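Local coordinates for elastinolytic metalloprotease (Pseudoalteromonas sp. CF6-2, PDB 6IK4), which is probably a zinc-dependent endopeptidase of the M23 family that cuts elastin and peptidoglycan, here represented by its zinc-binding peptidase part, at residues His21-Ser26 / Tyr30-Phe35; Arg99-Asn102 / Gln106-Cys109; Phe121-Asn126 / Val130-Arg135. One frame throughout, in Å; residues are numbered along the deposited sequence.

Contact 1: residues His21-Ser26 / Tyr30-Phe35; sequences HSNTGS and YSSLDF. With ZN (zinc ion), chain B.
His21 and Ser32 form an antiparallel hydrogen-bonded pair, a single bridge between the loop 21-26 and the start of strand 32-36. His21 N gives its proton to Ser32 O at 3.0 Å, and Ser32 N returns one to His21 O at 2.7 Å. The strand carries two residues, Ser31 and Ser32, opposite the single His21: a classic beta bulge. The His21 ring, with CG between the backbone N and the carbonyl carbon (chi1 51°), folds back along the strand, and CB of Ser32 sits over one face as a CH-pi contact, 4.1 Å from the ring centroid. Serine suits this place because its CB lies against the ring while its OG hydrogen-bonds to Thr122 OG1. Farther along, His21 NE2 binds zinc at 2.1 Å and Asp34 OD1 binds it at 2.0 Å, with ring and carboxylate planes 63° apart. Gly19 O takes the hydrogen bond from ND1, a second-shell grip that fixes the rotation of the ring and leaves NE2 to the metal. Asn23 OD1 bonds to NE2 of His120, whose ND1 completes the protein ligands. This His-Asp-His zinc site is that of the M23 metallopeptidases.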
ATOM      1  N   HIS A  21       3.979  -5.380  -7.870  1.00 12.31           N
ATOM      2  CA  HIS A  21       3.672  -6.791  -8.049  1.00 13.51           C
ATOM      3  C   HIS A  21       2.166  -6.974  -8.038  1.00 13.60           C
ATOM      4  O   HIS A  21       1.412  -6.089  -7.628  1.00 11.16           O
ATOM      5  CB  HIS A  21       4.337  -7.668  -6.967  1.00 12.71           C
ATOM      6  CG  HIS A  21       4.096  -7.198  -5.560  1.00 11.32           C
ATOM      7  ND1 HIS A  21       4.720  -6.085  -5.032  1.00 11.31           N
ATOM      8  CD2 HIS A  21       3.316  -7.696  -4.568  1.00 14.00           C
ATOM      9  CE1 HIS A  21       4.334  -5.918  -3.778  1.00 12.24           C
ATOM     10  NE2 HIS A  21       3.480  -6.881  -3.473  1.00 12.78           N
ATOM     11  N   SER A  22       1.727  -8.137  -8.515  1.00 13.06           N
ATOM     12  CA  SER A  22       0.317  -8.466  -8.415  1.00 13.16           C
ATOM     13  C   SER A  22      -0.042  -8.767  -6.964  1.00 14.87           C
ATOM     14  O   SER A  22       0.825  -8.932  -6.095  1.00 14.26           O
ATOM     15  CB  SER A  22      -0.032  -9.664  -9.302  1.00 15.80           C
ATOM     16  OG  SER A  22       0.238 -10.873  -8.606  1.00 20.96           O
ATOM     17  N   ASN A  23      -1.351  -8.869  -6.713  1.00 13.07           N
ATOM     18  CA  ASN A  23      -1.819  -9.112  -5.356  1.00 16.18           C
ATOM     19  C   ASN A  23      -1.226 -10.389  -4.782  1.00 20.38           C
ATOM     20  O   ASN A  23      -0.939 -10.448  -3.583  1.00 24.17           O
ATOM     21  CB  ASN A  23      -3.344  -9.178  -5.318  1.00 21.26           C
ATOM     22  CG  ASN A  23      -3.877  -9.290  -3.906  1.00 27.74           C
ATOM     23  OD1 ASN A  23      -3.457  -8.552  -3.014  1.00 22.45           O
ATOM     24  ND2 ASN A  23      -4.794 -10.229  -3.686  1.00 27.99           N
ATOM     25  N   THR A  24      -1.006 -11.406  -5.624  1.00 22.39           N
ATOM     26  CA  THR A  24      -0.419 -12.661  -5.161  1.00 28.34           C
ATOM     27  C   THR A  24       1.088 -12.713  -5.309  1.00 26.70           C
ATOM     28  O   THR A  24       1.721 -13.579  -4.693  1.00 25.48           O
ATOM     29  CB  THR A  24      -0.992 -13.852  -5.933  1.00 27.96           C
ATOM     30  OG1 THR A  24      -0.627 -13.731  -7.311  1.00 25.64           O
ATOM     31  CG2 THR A  24      -2.506 -13.901  -5.803  1.00 26.26           C
ATOM     32  N   GLY A  25       1.675 -11.832  -6.112  1.00 22.20           N
ATOM     33  CA  GLY A  25       3.082 -11.907  -6.432  1.00 20.82           C
ATOM     34  C   GLY A  25       3.407 -12.694  -7.682  1.00 24.30           C
ATOM     35  O   GLY A  25       4.584 -12.775  -8.045  1.00 28.77           O
ATOM     36  N   SER A  26       2.406 -13.273  -8.348  1.00 24.33           N
ATOM     37  CA  SER A  26       2.568 -13.969  -9.619  1.00 27.25           C
ATOM     38  C   SER A  26       1.589 -13.408 -10.645  1.00 24.98           C
ATOM     39  O   SER A  26       0.486 -12.984 -10.303  1.00 22.89           O
ATOM     40  CB  SER A  26       2.326 -15.476  -9.464  1.00 35.87           C
ATOM     41  OG  SER A  26       3.100 -16.002  -8.402  1.00 35.95           O
ATOM     42  N   TYR A  30       0.369  -5.547 -12.252  1.00 13.91           N
ATOM     43  CA  TYR A  30       1.199  -5.162 -11.103  1.00 15.17           C
ATOM     44  C   TYR A  30       0.452  -4.067 -10.354  1.00 13.15           C
ATOM     45  O   TYR A  30       0.634  -2.872 -10.598  1.00 15.03           O
ATOM     46  CB  TYR A  30       2.583  -4.709 -11.535  1.00 13.83           C
ATOM     47  CG  TYR A  30       3.304  -5.768 -12.340  1.00 17.39           C
ATOM     48  CD1 TYR A  30       3.002  -7.119 -12.178  1.00 13.09           C
ATOM     49  CD2 TYR A  30       4.266  -5.413 -13.280  1.00 23.84           C
ATOM     50  CE1 TYR A  30       3.656  -8.096 -12.936  1.00 17.35           C
ATOM     51  CE2 TYR A  30       4.920  -6.372 -14.033  1.00 20.37           C
ATOM     52  CZ  TYR A  30       4.609  -7.709 -13.860  1.00 23.12           C
ATOM     53  OH  TYR A  30       5.265  -8.643 -14.631  1.00 24.87           O
ATOM     54  N   SER A  31      -0.378  -4.502  -9.416  1.00 11.71           N
ATOM     55  CA  SER A  31      -1.348  -3.669  -8.715  1.00 11.82           C
ATOM     56  C   SER A  31      -0.906  -3.241  -7.324  1.00 10.05           C
ATOM     57  O   SER A  31      -1.600  -2.436  -6.694  1.00  9.12           O
ATOM     58  CB  SER A  31      -2.646  -4.445  -8.560  1.00 13.40           C
ATOM     59  OG  SER A  31      -2.414  -5.557  -7.717  1.00 13.87           O
ATOM     60  N   SER A  32       0.188  -3.794  -6.809  1.00  9.04           N
ATOM     61  CA  SER A  32       0.475  -3.733  -5.387  1.00 10.69           C
ATOM     62  C   SER A  32       1.907  -3.274  -5.125  1.00 11.86           C
ATOM     63  O   SER A  32       2.804  -3.468  -5.948  1.00 11.78           O
ATOM     64  CB  SER A  32       0.255  -5.108  -4.732  1.00 10.48           C
ATOM     65  OG  SER A  32      -1.063  -5.590  -4.967  1.00 10.15           O
ATOM     66  N   LEU A  33       2.102  -2.681  -3.946  1.00 11.07           N
ATOM     67  CA  LEU A  33       3.405  -2.266  -3.437  1.00 10.06           C
ATOM     68  C   LEU A  33       3.502  -2.681  -1.982  1.00 11.19           C
ATOM     69  O   LEU A  33       2.504  -2.648  -1.259  1.00 11.37           O
ATOM     70  CB  LEU A  33       3.594  -0.740  -3.548  1.00 10.56           C
ATOM     71  CG  LEU A  33       3.622  -0.169  -4.965  1.00 15.46           C
ATOM     72  CD1 LEU A  33       3.303   1.326  -4.937  1.00  9.07           C
ATOM     73  CD2 LEU A  33       4.991  -0.416  -5.615  1.00 13.52           C
ATOM     74  N   ASP A  34       4.700  -3.077  -1.548  1.00 11.19           N
ATOM     75  CA  ASP A  34       4.958  -3.353  -0.139  1.00 10.04           C
ATOM     76  C   ASP A  34       5.688  -2.155   0.469  1.00  9.23           C
ATOM     77  O   ASP A  34       6.774  -1.793   0.009  1.00 10.91           O
ATOM     78  CB  ASP A  34       5.778  -4.636   0.025  1.00 10.11           C
ATOM     79  CG  ASP A  34       5.030  -5.859  -0.467  1.00 14.16           C
ATOM     80  OD1 ASP A  34       3.791  -5.808  -0.503  1.00  9.75           O
ATOM     81  OD2 ASP A  34       5.671  -6.872  -0.807  1.00 15.30           O
ATOM     82  N   PHE A  35       5.073  -1.525   1.476  1.00  9.69           N
ATOM     83  CA  PHE A  35       5.625  -0.353   2.153  1.00 10.64           C
ATOM     84  C   PHE A  35       6.070  -0.711   3.566  1.00 11.77           C
ATOM     85  O   PHE A  35       5.365  -1.436   4.275  1.00  9.77           O
ATOM     86  CB  PHE A  35       4.592   0.772   2.293  1.00  9.88           C
ATOM     87  CG  PHE A  35       4.125   1.372   0.999  1.00  8.55           C
ATOM     88  CD1 PHE A  35       5.022   1.725   0.004  1.00  9.04           C
ATOM     89  CD2 PHE A  35       2.779   1.602   0.796  1.00 12.77           C
ATOM     90  CE1 PHE A  35       4.586   2.306  -1.166  1.00 12.32           C
ATOM     91  CE2 PHE A  35       2.324   2.168  -0.378  1.00 15.03           C
ATOM     92  CZ  PHE A  35       3.223   2.528  -1.363  1.00 10.48           C
TER
HETATM   93 ZN    ZN B 201       2.951  -7.361  -1.498  1.00 14.95          ZN

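Contact 2: residues Arg99-Asn102 / Gln106-Cys109; sequences RYAN and QALC
Ala101 and Ala107 bring their backbones together where strand 96-100 of the M23 peptidase beta-sheet gives way, through a tight connection, to the short helix 104-107. The CA atoms of the two alanines are 5.1 Å apart, and the contact is plain apolar packing. Ala101 CB makes the contact: it points at the C-terminal end of the one-turn helix, coming to 3.6 Å from the backbone N of Ala107 and to 3.9 Å from Ala107 CB. A methyl suits the place, since backbone N and CA of Ala107 come as close to it as the side chains do.

The longer partner is Gln106. Its CB starts toward Ala101 and lies 4.1 Å from Ala101 CB. CG stands anti to the backbone N (chi1 176°) and comes closer, 3.8 Å from the same methyl, so two methylene carbons in succession lie against one alanine. The bend at chi2 (65°) then carries CD and the amide away from the methyl. Its tip is used for anchoring: NE2 donates to Ser62 OG and to Met80 O, tying the helix to strand 73-81 through Met80 and to the turn after strand 55-61 through Ser62. Glutamine thus serves twice, with an aliphatic stem for the alanine and an amide for polar partners.

The helix ends at Ala107, and a little farther on Cys109 is fastened by its disulfide to Cys63. Cys109 N makes a weak backbone bond to Gln106 O. Ala107 also lies beside His79, probably a proton donor or acceptor in the active site: the two side chains are about 4 Å apart, and Ala107 O is hydrogen-bonded to His79 ND1.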
ATOM      1  N   ARG A  99      -2.318  -0.713  12.339  1.00 11.80           N
ATOM      2  CA  ARG A  99      -0.877  -0.869  12.152  1.00 13.27           C
ATOM      3  C   ARG A  99      -0.629  -1.979  11.143  1.00 13.07           C
ATOM      4  O   ARG A  99      -1.477  -2.850  10.949  1.00 15.99           O
ATOM      5  CB  ARG A  99      -0.173  -1.214  13.475  1.00 18.57           C
ATOM      6  CG  ARG A  99      -0.226  -0.119  14.518  1.00 18.55           C
ATOM      7  CD  ARG A  99       0.275  -0.598  15.886  1.00 19.82           C
ATOM      8  NE  ARG A  99       1.636  -1.130  15.845  1.00 25.38           N
ATOM      9  CZ  ARG A  99       2.254  -1.693  16.888  1.00 39.72           C
ATOM     10  NH1 ARG A  99       1.635  -1.794  18.062  1.00 33.00           N
ATOM     11  NH2 ARG A  99       3.495  -2.148  16.764  1.00 37.19           N
ATOM     12  N   TYR A 100       0.536  -1.966  10.490  1.00 13.83           N
ATOM     13  CA  TYR A 100       0.907  -3.212   9.839  1.00 14.19           C
ATOM     14  C   TYR A 100       1.530  -4.100  10.900  1.00 16.47           C
ATOM     15  O   TYR A 100       2.152  -3.613  11.846  1.00 13.88           O
ATOM     16  CB  TYR A 100       1.805  -3.041   8.602  1.00 10.36           C
ATOM     17  CG  TYR A 100       3.178  -2.398   8.679  1.00 12.82           C
ATOM     18  CD1 TYR A 100       4.274  -3.067   9.225  1.00 11.27           C
ATOM     19  CD2 TYR A 100       3.401  -1.163   8.076  1.00 13.73           C
ATOM     20  CE1 TYR A 100       5.541  -2.478   9.239  1.00 10.03           C
ATOM     21  CE2 TYR A 100       4.652  -0.577   8.075  1.00 11.79           C
ATOM     22  CZ  TYR A 100       5.717  -1.238   8.649  1.00 10.60           C
ATOM     23  OH  TYR A 100       6.956  -0.636   8.643  1.00 14.17           O
ATOM     24  N   ALA A 101       1.267  -5.397  10.781  1.00 15.30           N
ATOM     25  CA  ALA A 101       1.462  -6.323  11.886  1.00 18.04           C
ATOM     26  C   ALA A 101       2.938  -6.492  12.213  1.00 15.98           C
ATOM     27  O   ALA A 101       3.774  -6.629  11.319  1.00 17.37           O
ATOM     28  CB  ALA A 101       0.854  -7.677  11.542  1.00 13.55           C
ATOM     29  N   ASN A 102       3.253  -6.484  13.506  1.00 16.64           N
ATOM     30  CA  ASN A 102       4.598  -6.789  13.974  1.00 13.91           C
ATOM     31  C   ASN A 102       4.744  -8.246  14.404  1.00 20.97           C
ATOM     32  O   ASN A 102       5.795  -8.627  14.930  1.00 22.44           O
ATOM     33  CB  ASN A 102       4.991  -5.835  15.111  1.00 15.84           C
ATOM     34  CG  ASN A 102       4.453  -6.268  16.481  1.00 20.52           C
ATOM     35  OD1 ASN A 102       3.507  -7.049  16.586  1.00 19.84           O
ATOM     36  ND2 ASN A 102       5.063  -5.746  17.533  1.00 24.76           N
ATOM     37  N   GLN A 106      -0.155 -12.837  12.802  1.00 19.60           N
ATOM     38  CA  GLN A 106      -1.157 -11.812  12.518  1.00 19.27           C
ATOM     39  C   GLN A 106      -1.012 -11.272  11.101  1.00 23.47           C
ATOM     40  O   GLN A 106      -2.015 -10.993  10.431  1.00 18.29           O
ATOM     41  CB  GLN A 106      -1.049 -10.676  13.527  1.00 17.47           C
ATOM     42  CG  GLN A 106      -1.990  -9.503  13.240  1.00 20.79           C
ATOM     43  CD  GLN A 106      -3.436  -9.899  13.365  1.00 24.43           C
ATOM     44  OE1 GLN A 106      -3.771 -10.802  14.127  1.00 19.36           O
ATOM     45  NE2 GLN A 106      -4.305  -9.238  12.609  1.00 18.19           N
ATOM     46  N   ALA A 107       0.231 -11.095  10.639  1.00 17.02           N
ATOM     47  CA  ALA A 107       0.462 -10.587   9.291  1.00 19.40           C
ATOM     48  C   ALA A 107      -0.128 -11.502   8.230  1.00 22.81           C
ATOM     49  O   ALA A 107      -0.539 -11.034   7.161  1.00 18.70           O
ATOM     50  CB  ALA A 107       1.962 -10.417   9.040  1.00 17.16           C
ATOM     51  N   LEU A 108      -0.168 -12.803   8.494  1.00 17.61           N
ATOM     52  CA  LEU A 108      -0.614 -13.783   7.515  1.00 18.78           C
ATOM     53  C   LEU A 108      -1.935 -14.425   7.931  1.00 23.57           C
ATOM     54  O   LEU A 108      -2.171 -15.607   7.686  1.00 22.92           O
ATOM     55  CB  LEU A 108       0.469 -14.836   7.295  1.00 22.54           C
ATOM     56  CG  LEU A 108       1.789 -14.235   6.802  1.00 20.62           C
ATOM     57  CD1 LEU A 108       2.828 -15.317   6.575  1.00 23.84           C
ATOM     58  CD2 LEU A 108       1.562 -13.435   5.525  1.00 23.38           C
ATOM     59  N   CYS A 109      -2.824 -13.644   8.550  1.00 26.72           N
ATOM     60  CA  CYS A 109      -4.068 -14.205   9.063  1.00 23.43           C
ATOM     61  C   CYS A 109      -4.968 -14.748   7.957  1.00 24.27           C
ATOM     62  O   CYS A 109      -5.857 -15.557   8.242  1.00 34.95           O
ATOM     63  CB  CYS A 109      -4.805 -13.158   9.914  1.00 26.82           C
ATOM     64  SG  CYS A 109      -5.959 -12.046   9.048  1.00 43.83           S
TER

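Contact 3: residues Phe121-Asn126 / Val130-Arg135; sequences FTLLQN and VSLHNR
Leu123 lies across Val130 at an oblique angle, its CG 3.7 Å from Val130 CG2, while the arm of Arg135 passes the end of the leucine at about a right angle. With CG anti to the backbone N (chi1 180°), Leu123 reaches out from strand 119-125 into the turn-rich segment 130-135. Three neighbours divide it: Val130 meets CG and CD2, Leu132 CD2 is 3.6 Å from Leu123 CB, and the methylene CG of Arg135 is 3.9 Å from Leu123 CD2. Since CB, CG and CD2 each meet carbon, an all-carbon branched chain suits the place. This is the base of a beta-hairpin formed by strands 119-125 and 128-129, and its pairing runs on to Val130, whose N donates to Leu123 O at 3.1 Å. Val130 uses both branches, turning CG2 to Leu123 and CG1 to the CB of Gln125 at 3.9 Å. Beyond it the chain turns: Ser131 OG accepts from His133 N, an ST turn, and Leu132 to Arg135 form a type II beta turn closed by Arg135 N to Leu132 O at 3.0 Å. Leu132 also touches Ile142 of strand 140-143, while Arg135 packs on Phe73.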
ATOM      1  N   PHE A 121      -0.007  -3.099  -0.143  1.00  9.89           N
ATOM      2  CA  PHE A 121      -0.927  -2.045  -0.573  1.00  8.80           C
ATOM      3  C   PHE A 121      -1.351  -2.293  -2.019  1.00 10.97           C
ATOM      4  O   PHE A 121      -0.492  -2.424  -2.890  1.00 13.16           O
ATOM      5  CB  PHE A 121      -0.213  -0.697  -0.425  1.00 10.30           C
ATOM      6  CG  PHE A 121      -0.965   0.494  -0.961  1.00 14.60           C
ATOM      7  CD1 PHE A 121      -1.892   1.161  -0.175  1.00 15.55           C
ATOM      8  CD2 PHE A 121      -0.672   0.997  -2.221  1.00 10.57           C
ATOM      9  CE1 PHE A 121      -2.558   2.288  -0.658  1.00 15.88           C
ATOM     10  CE2 PHE A 121      -1.336   2.117  -2.713  1.00 13.06           C
ATOM     11  CZ  PHE A 121      -2.273   2.761  -1.927  1.00 14.45           C
ATOM     12  N   THR A 122      -2.666  -2.316  -2.288  1.00 10.90           N
ATOM     13  CA  THR A 122      -3.187  -2.720  -3.596  1.00 11.61           C
ATOM     14  C   THR A 122      -4.206  -1.708  -4.102  1.00  9.85           C
ATOM     15  O   THR A 122      -5.064  -1.261  -3.337  1.00 11.79           O
ATOM     16  CB  THR A 122      -3.864  -4.110  -3.529  1.00 12.32           C
ATOM     17  OG1 THR A 122      -2.944  -5.078  -3.005  1.00 13.47           O
ATOM     18  CG2 THR A 122      -4.415  -4.568  -4.927  1.00 11.75           C
ATOM     19  N   LEU A 123      -4.124  -1.375  -5.395  1.00  8.38           N
ATOM     20  CA  LEU A 123      -5.107  -0.522  -6.065  1.00 10.10           C
ATOM     21  C   LEU A 123      -6.130  -1.382  -6.801  1.00 10.59           C
ATOM     22  O   LEU A 123      -5.759  -2.301  -7.547  1.00 11.19           O
ATOM     23  CB  LEU A 123      -4.431   0.427  -7.058  1.00 10.27           C
ATOM     24  CG  LEU A 123      -5.372   1.371  -7.827  1.00 10.09           C
ATOM     25  CD1 LEU A 123      -6.026   2.387  -6.875  1.00  9.84           C
ATOM     26  CD2 LEU A 123      -4.641   2.100  -8.971  1.00 12.92           C
ATOM     27  N   LEU A 124      -7.410  -1.054  -6.631  1.00 10.49           N
ATOM     28  CA  LEU A 124      -8.482  -1.786  -7.271  1.00 10.76           C
ATOM     29  C   LEU A 124      -9.416  -0.802  -7.960  1.00 10.33           C
ATOM     30  O   LEU A 124      -9.473   0.378  -7.608  1.00 12.07           O
ATOM     31  CB  LEU A 124      -9.281  -2.625  -6.260  1.00 10.23           C
ATOM     32  CG  LEU A 124      -8.509  -3.653  -5.437  1.00 13.35           C
ATOM     33  CD1 LEU A 124      -8.153  -3.072  -4.099  1.00 18.25           C
ATOM     34  CD2 LEU A 124      -9.340  -4.917  -5.267  1.00 18.92           C
ATOM     35  N   GLN A 125     -10.140  -1.307  -8.953  1.00 12.13           N
ATOM     36  CA  GLN A 125     -11.276  -0.585  -9.511  1.00 12.31           C
ATOM     37  C   GLN A 125     -12.411  -1.581  -9.684  1.00 10.90           C
ATOM     38  O   GLN A 125     -12.183  -2.706 -10.130  1.00 15.01           O
ATOM     39  CB  GLN A 125     -10.951   0.086 -10.862  1.00 12.03           C
ATOM     40  CG  GLN A 125     -12.080   1.089 -11.264  1.00 14.41           C
ATOM     41  CD  GLN A 125     -12.019   1.566 -12.700  1.00 28.44           C
ATOM     42  OE1 GLN A 125     -11.050   1.313 -13.412  1.00 23.68           O
ATOM     43  NE2 GLN A 125     -13.070   2.258 -13.137  1.00 23.96           N
ATOM     44  N   ASN A 126     -13.630  -1.178  -9.330  1.00 13.78           N
ATOM     45  CA  ASN A 126     -14.768  -2.104  -9.392  1.00 13.81           C
ATOM     46  C   ASN A 126     -14.471  -3.396  -8.634  1.00 19.25           C
ATOM     47  O   ASN A 126     -14.893  -4.477  -9.051  1.00 18.15           O
ATOM     48  CB  ASN A 126     -15.141  -2.458 -10.837  1.00 10.54           C
ATOM     49  CG  ASN A 126     -15.284  -1.252 -11.736  1.00 17.26           C
ATOM     50  OD1 ASN A 126     -14.702  -1.199 -12.826  1.00 18.31           O
ATOM     51  ND2 ASN A 126     -16.085  -0.304 -11.315  1.00  9.56           N
ATOM     52  N   VAL A 130      -6.038  -3.557 -10.323  1.00 15.23           N
ATOM     53  CA  VAL A 130      -5.685  -2.881 -11.562  1.00 14.76           C
ATOM     54  C   VAL A 130      -4.221  -2.469 -11.498  1.00 14.41           C
ATOM     55  O   VAL A 130      -3.643  -2.308 -10.421  1.00 14.91           O
ATOM     56  CB  VAL A 130      -6.580  -1.651 -11.836  1.00 20.06           C
ATOM     57  CG1 VAL A 130      -8.002  -2.085 -12.130  1.00 20.10           C
ATOM     58  CG2 VAL A 130      -6.556  -0.715 -10.644  1.00 17.82           C
ATOM     59  N   SER A 131      -3.624  -2.286 -12.670  1.00 11.49           N
ATOM     60  CA  SER A 131      -2.199  -1.988 -12.735  1.00 16.43           C
ATOM     61  C   SER A 131      -1.914  -0.626 -12.119  1.00 15.06           C
ATOM     62  O   SER A 131      -2.704   0.312 -12.258  1.00 12.90           O
ATOM     63  CB  SER A 131      -1.711  -2.016 -14.181  1.00 17.55           C
ATOM     64  OG  SER A 131      -0.375  -1.546 -14.270  1.00 19.62           O
ATOM     65  N   LEU A 132      -0.778  -0.525 -11.424  1.00 11.51           N
ATOM     66  CA  LEU A 132      -0.306   0.754 -10.910  1.00  9.24           C
ATOM     67  C   LEU A 132       0.402   1.586 -11.964  1.00 12.88           C
ATOM     68  O   LEU A 132       0.733   2.747 -11.692  1.00 14.78           O
ATOM     69  CB  LEU A 132       0.645   0.545  -9.725  1.00 10.35           C
ATOM     70  CG  LEU A 132       0.031   0.024  -8.420  1.00 11.66           C
ATOM     71  CD1 LEU A 132       1.159  -0.311  -7.436  1.00 11.04           C
ATOM     72  CD2 LEU A 132      -0.921   1.042  -7.824  1.00 11.13           C
ATOM     73  N   HIS A 133       0.641   1.037 -13.152  1.00 10.69           N
ATOM     74  CA  HIS A 133       1.462   1.734 -14.126  1.00 11.98           C
ATOM     75  C   HIS A 133       0.795   3.025 -14.579  1.00 12.60           C
ATOM     76  O   HIS A 133      -0.387   3.037 -14.937  1.00 13.21           O
ATOM     77  CB  HIS A 133       1.742   0.849 -15.334  1.00 11.86           C
ATOM     78  CG  HIS A 133       2.779   1.420 -16.245  1.00 16.48           C
ATOM     79  ND1 HIS A 133       4.083   1.610 -15.846  1.00 15.02           N
ATOM     80  CD2 HIS A 133       2.705   1.858 -17.523  1.00 19.28           C
ATOM     81  CE1 HIS A 133       4.772   2.139 -16.841  1.00 19.41           C
ATOM     82  NE2 HIS A 133       3.958   2.299 -17.870  1.00 16.99           N
ATOM     83  N   ASN A 134       1.560   4.110 -14.558  1.00 12.15           N
ATOM     84  CA  ASN A 134       1.091   5.445 -14.916  1.00 13.14           C
ATOM     85  C   ASN A 134      -0.001   5.964 -13.991  1.00 16.67           C
ATOM     86  O   ASN A 134      -0.649   6.965 -14.309  1.00 18.64           O
ATOM     87  CB  ASN A 134       0.625   5.494 -16.377  1.00 14.95           C
ATOM     88  CG  ASN A 134       1.789   5.416 -17.354  1.00 18.69           C
ATOM     89  OD1 ASN A 134       2.911   5.776 -17.014  1.00 18.03           O
ATOM     90  ND2 ASN A 134       1.522   4.960 -18.575  1.00 20.34           N
ATOM     91  N   ARG A 135      -0.225   5.320 -12.852  1.00 12.37           N
ATOM     92  CA  ARG A 135      -1.083   5.905 -11.833  1.00 12.09           C
ATOM     93  C   ARG A 135      -0.233   6.830 -10.958  1.00 12.38           C
ATOM     94  O   ARG A 135       0.996   6.806 -11.014  1.00 14.85           O
ATOM     95  CB  ARG A 135      -1.753   4.816 -10.990  1.00 12.40           C
ATOM     96  CG  ARG A 135      -2.613   3.830 -11.773  1.00 16.94           C
ATOM     97  CD  ARG A 135      -3.938   4.434 -12.123  1.00 25.26           C
ATOM     98  NE  ARG A 135      -4.754   3.525 -12.917  1.00 33.00           N
ATOM     99  CZ  ARG A 135      -5.947   3.843 -13.406  1.00 30.06           C
ATOM    100  NH1 ARG A 135      -6.458   5.050 -13.175  1.00 31.41           N
ATOM    101  NH2 ARG A 135      -6.628   2.958 -14.126  1.00 37.99           N
TER

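Contacts 1 and 3 are neighbours, with centres about 10 Å apart, because strands 32-36 and 119-125 pair in the same sheet. Ser32 OG and Thr122 OG1 lie 2.8 Å apart in a probable hydrogen bond, and Leu33 O and Phe121 N are likewise 2.8 Å apart. Contact 1 supplies two zinc ligands directly; the third, His120, immediately precedes contact 3 in sequence, and the Leu132 side chain is about 9 Å from the metal. Contact 2 lies about 17 Å from contact 1, centre to centre, and packs against it where Tyr100 CE2 comes to 4.0 Å from Phe35 O; the side chain of Ala107 is about 11 Å from the zinc. Contacts 2 and 3 do not touch: their centres are about 22 Å apart, their nearest atoms about 9 Å.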